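DNA fragmentation factor 40 KDA subunit (Mus musculus, PDB 1V0D) cuts DNA as a caspase-activated endonuclease, driving DNA fragmentation and chromatin condensation during apoptosis. Local coordinates at the interface of chains A and B. Residues are numbered along the deposited sequence; one frame, centred on the assembly and turned at random. Chains: chain A/B, DNA fragmentation factor 40 KDA subunit.

The interface of chains A and B. Residues chain A 88, 92, 95-96, 125, 128; chain B 95, 117-118, 121-122, 125.
The imidazole of A:His128 lies across B:Leu121 in a helical patch of the two-fold interface of the deposited dimer, which is likely to be the homodimer of this DFF40-family nuclease. CG of the leucine sits over one face of the ring, 3.7 Å from its centroid, in a CH-pi contact offset toward the rim. The ring reaches this position because its CG is anti to the backbone N (chi1 -174°), and the two side chains cross at about a right angle. In the ring plane, at its edge, lie the carbonyl oxygen of B:Leu117 and, as modelled, OD1 of the poorly ordered A:Asn96, but no hydrogen bond crosses this patch; cohesion here comes from apolar packing. The A:Asn96 carboxamide packs on CB of B:Leu117 and the backbone of B:Arg118. CE1 of A:His128 also meets methyl CD2 of B:Leu117 at 3.9 Å. An alanine in place of A:His128 would probably leave the branch of B:Leu121 without its aromatic cover and open a gap between the two helices 116-129.

B:Leu121 gives up more surface than any other residue of the patch, 100 Å²; its CB and CG pack on the ring and its methyls reach different neighbours. CD1 continues along that same face toward CB of A:Phe95, at 3.9 Å, whereas CD2 meets CD2 of A:Leu92 at 3.8 Å, the two side chains sliding past each other in opposite directions. That same A:Leu92 methyl also touches CD1 of B:Leu125 at 3.8 Å. Methyl CD1 of B:Leu122 rests against the tips of both A:Leu92 and A:Ile88, its side chain crossing theirs at about a right angle. Beyond it, CG1 of A:Ile88 abuts the edge of the B:Phe95 ring, in its plane and 3.8 Å from CZ, while CD1 of B:Leu125 lies over one face of that ring from within its own chain. A:Ile88, A:Leu92 and B:Phe95 are poorly ordered, so detail at this end is less certain.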
ATOM      1  N   ILE A  88       2.609  31.191  -8.753  1.00150.23           N
ATOM      2  CA  ILE A  88       2.840  29.770  -8.992  1.00149.63           C
ATOM      3  C   ILE A  88       3.357  29.360 -10.374  1.00149.43           C
ATOM      4  O   ILE A  88       4.289  28.563 -10.473  1.00149.31           O
ATOM      5  CB  ILE A  88       1.554  28.973  -8.671  1.00149.30           C
ATOM      6  CG1 ILE A  88       1.694  27.524  -9.136  1.00149.21           C
ATOM      7  CG2 ILE A  88       0.356  29.655  -9.306  1.00149.20           C
ATOM      8  CD1 ILE A  88       0.501  26.666  -8.787  1.00149.07           C
ATOM      9  N   LEU A  92       6.005  26.334 -10.842  1.00148.76           N
ATOM     10  CA  LEU A  92       5.847  25.055 -11.530  1.00148.09           C
ATOM     11  C   LEU A  92       6.727  25.085 -12.772  1.00147.93           C
ATOM     12  O   LEU A  92       7.054  24.048 -13.347  1.00148.05           O
ATOM     13  CB  LEU A  92       4.394  24.850 -11.966  1.00147.89           C
ATOM     14  CG  LEU A  92       3.274  24.814 -10.925  1.00147.91           C
ATOM     15  CD1 LEU A  92       1.938  24.815 -11.645  1.00147.79           C
ATOM     16  CD2 LEU A  92       3.405  23.581 -10.042  1.00147.77           C
ATOM     17  N   PHE A  95      10.460  24.046 -11.359  1.00146.30           N
ATOM     18  CA  PHE A  95      10.423  22.764 -10.661  1.00146.11           C
ATOM     19  C   PHE A  95       9.980  21.559 -11.476  1.00146.44           C
ATOM     20  O   PHE A  95       9.939  20.445 -10.952  1.00146.40           O
ATOM     21  CB  PHE A  95       9.519  22.866  -9.431  1.00145.34           C
ATOM     22  CG  PHE A  95      10.190  23.453  -8.228  1.00144.72           C
ATOM     23  CD1 PHE A  95       9.609  24.517  -7.542  1.00144.67           C
ATOM     24  CD2 PHE A  95      11.388  22.926  -7.760  1.00144.37           C
ATOM     25  CE1 PHE A  95      10.212  25.049  -6.406  1.00144.50           C
ATOM     26  CE2 PHE A  95      12.000  23.449  -6.625  1.00144.60           C
ATOM     27  CZ  PHE A  95      11.410  24.514  -5.945  1.00144.69           C
ATOM     28  N   ASN A  96       9.647  21.757 -12.746  1.00147.05           N
ATOM     29  CA  ASN A  96       9.199  20.626 -13.542  1.00147.98           C
ATOM     30  C   ASN A  96      10.285  19.988 -14.396  1.00148.52           C
ATOM     31  O   ASN A  96      10.527  18.785 -14.292  1.00148.71           O
ATOM     32  CB  ASN A  96       8.017  21.027 -14.423  1.00148.11           C
ATOM     33  CG  ASN A  96       6.874  20.033 -14.336  1.00148.17           C
ATOM     34  OD1 ASN A  96       7.050  18.844 -14.602  1.00148.40           O
ATOM     35  ND2 ASN A  96       5.699  20.514 -13.957  1.00148.59           N
ATOM     36  N   LEU A 125       9.646  17.299  -3.685  1.00 72.75           N
ATOM     37  CA  LEU A 125      10.134  17.968  -4.883  1.00 72.83           C
ATOM     38  C   LEU A 125      11.299  17.222  -5.498  1.00 72.63           C
ATOM     39  O   LEU A 125      11.339  17.007  -6.704  1.00 73.28           O
ATOM     40  CB  LEU A 125      10.545  19.401  -4.561  1.00 73.81           C
ATOM     41  CG  LEU A 125       9.349  20.352  -4.544  1.00 76.22           C
ATOM     42  CD1 LEU A 125       9.765  21.731  -4.048  1.00 76.87           C
ATOM     43  CD2 LEU A 125       8.772  20.429  -5.958  1.00 76.43           C
ATOM     44  N   HIS A 128       9.868  14.344  -7.233  1.00 74.13           N
ATOM     45  CA  HIS A 128       9.219  14.793  -8.454  1.00 73.86           C
ATOM     46  C   HIS A 128      10.194  15.066  -9.587  1.00 72.59           C
ATOM     47  O   HIS A 128       9.911  14.754 -10.743  1.00 72.06           O
ATOM     48  CB  HIS A 128       8.408  16.050  -8.165  1.00 76.36           C
ATOM     49  CG  HIS A 128       7.593  16.522  -9.324  1.00 79.49           C
ATOM     50  ND1 HIS A 128       8.157  17.011 -10.481  1.00 81.17           N
ATOM     51  CD2 HIS A 128       6.251  16.585  -9.502  1.00 81.20           C
ATOM     52  CE1 HIS A 128       7.199  17.357 -11.324  1.00 82.19           C
ATOM     53  NE2 HIS A 128       6.033  17.109 -10.754  1.00 82.68           N
TER
ATOM     54  N   PHE B  95       4.621  28.194  -0.656  1.00146.30           N
ATOM     55  CA  PHE B  95       3.919  26.917  -0.766  1.00146.11           C
ATOM     56  C   PHE B  95       3.780  26.107   0.514  1.00146.44           C
ATOM     57  O   PHE B  95       3.188  25.027   0.494  1.00146.40           O
ATOM     58  CB  PHE B  95       4.599  26.038  -1.816  1.00145.34           C
ATOM     59  CG  PHE B  95       4.184  26.338  -3.224  1.00144.72           C
ATOM     60  CD1 PHE B  95       5.140  26.574  -4.208  1.00144.67           C
ATOM     61  CD2 PHE B  95       2.839  26.357  -3.575  1.00144.37           C
ATOM     62  CE1 PHE B  95       4.764  26.825  -5.525  1.00144.50           C
ATOM     63  CE2 PHE B  95       2.450  26.605  -4.887  1.00144.60           C
ATOM     64  CZ  PHE B  95       3.415  26.840  -5.866  1.00144.69           C
ATOM     65  N   LEU B 117       2.826  15.948 -16.153  1.00 81.45           N
ATOM     66  CA  LEU B 117       3.786  16.277 -15.099  1.00 78.07           C
ATOM     67  C   LEU B 117       3.375  17.500 -14.292  1.00 76.27           C
ATOM     68  O   LEU B 117       3.375  17.464 -13.067  1.00 75.66           O
ATOM     69  CB  LEU B 117       5.169  16.523 -15.693  1.00 77.72           C
ATOM     70  CG  LEU B 117       6.134  15.341 -15.751  1.00 78.34           C
ATOM     71  CD1 LEU B 117       7.314  15.696 -16.638  1.00 78.14           C
ATOM     72  CD2 LEU B 117       6.603  14.989 -14.343  1.00 78.70           C
ATOM     73  N   ARG B 118       3.036  18.587 -14.984  1.00 74.98           N
ATOM     74  CA  ARG B 118       2.623  19.823 -14.320  1.00 73.27           C
ATOM     75  C   ARG B 118       1.377  19.560 -13.488  1.00 71.94           C
ATOM     76  O   ARG B 118       1.219  20.101 -12.395  1.00 71.52           O
ATOM     77  CB  ARG B 118       2.346  20.927 -15.356  1.00 71.46           C
ATOM     78  N   LEU B 121       2.583  17.613 -10.111  1.00 65.66           N
ATOM     79  CA  LEU B 121       3.140  18.564  -9.160  1.00 67.16           C
ATOM     80  C   LEU B 121       2.051  19.436  -8.546  1.00 68.45           C
ATOM     81  O   LEU B 121       2.028  19.681  -7.335  1.00 69.38           O
ATOM     82  CB  LEU B 121       4.160  19.449  -9.873  1.00 66.55           C
ATOM     83  CG  LEU B 121       5.362  19.936  -9.066  1.00 66.54           C
ATOM     84  CD1 LEU B 121       6.288  20.685  -9.996  1.00 66.47           C
ATOM     85  CD2 LEU B 121       4.916  20.820  -7.914  1.00 66.10           C
ATOM     86  N   LEU B 122       1.143  19.899  -9.394  1.00 69.75           N
ATOM     87  CA  LEU B 122       0.052  20.754  -8.964  1.00 70.13           C
ATOM     88  C   LEU B 122      -0.892  20.009  -8.030  1.00 70.38           C
ATOM     89  O   LEU B 122      -1.325  20.546  -7.009  1.00 70.31           O
ATOM     90  CB  LEU B 122      -0.714  21.255 -10.187  1.00 71.90           C
ATOM     91  CG  LEU B 122      -1.372  22.625 -10.036  1.00 73.86           C
ATOM     92  CD1 LEU B 122      -0.303  23.636  -9.649  1.00 74.85           C
ATOM     93  CD2 LEU B 122      -2.047  23.032 -11.337  1.00 74.01           C
ATOM     94  N   LEU B 125       0.990  19.544  -4.789  1.00 72.75           N
ATOM     95  CA  LEU B 125       1.054  20.785  -4.030  1.00 72.83           C
ATOM     96  C   LEU B 125      -0.248  21.060  -3.306  1.00 72.63           C
ATOM     97  O   LEU B 125      -0.250  21.405  -2.130  1.00 73.28           O
ATOM     98  CB  LEU B 125       1.393  21.953  -4.950  1.00 73.81           C
ATOM     99  CG  LEU B 125       2.895  22.062  -5.210  1.00 76.22           C
ATOM    100  CD1 LEU B 125       3.183  23.120  -6.268  1.00 76.87           C
ATOM    101  CD2 LEU B 125       3.592  22.400  -3.892  1.00 76.43           C
TER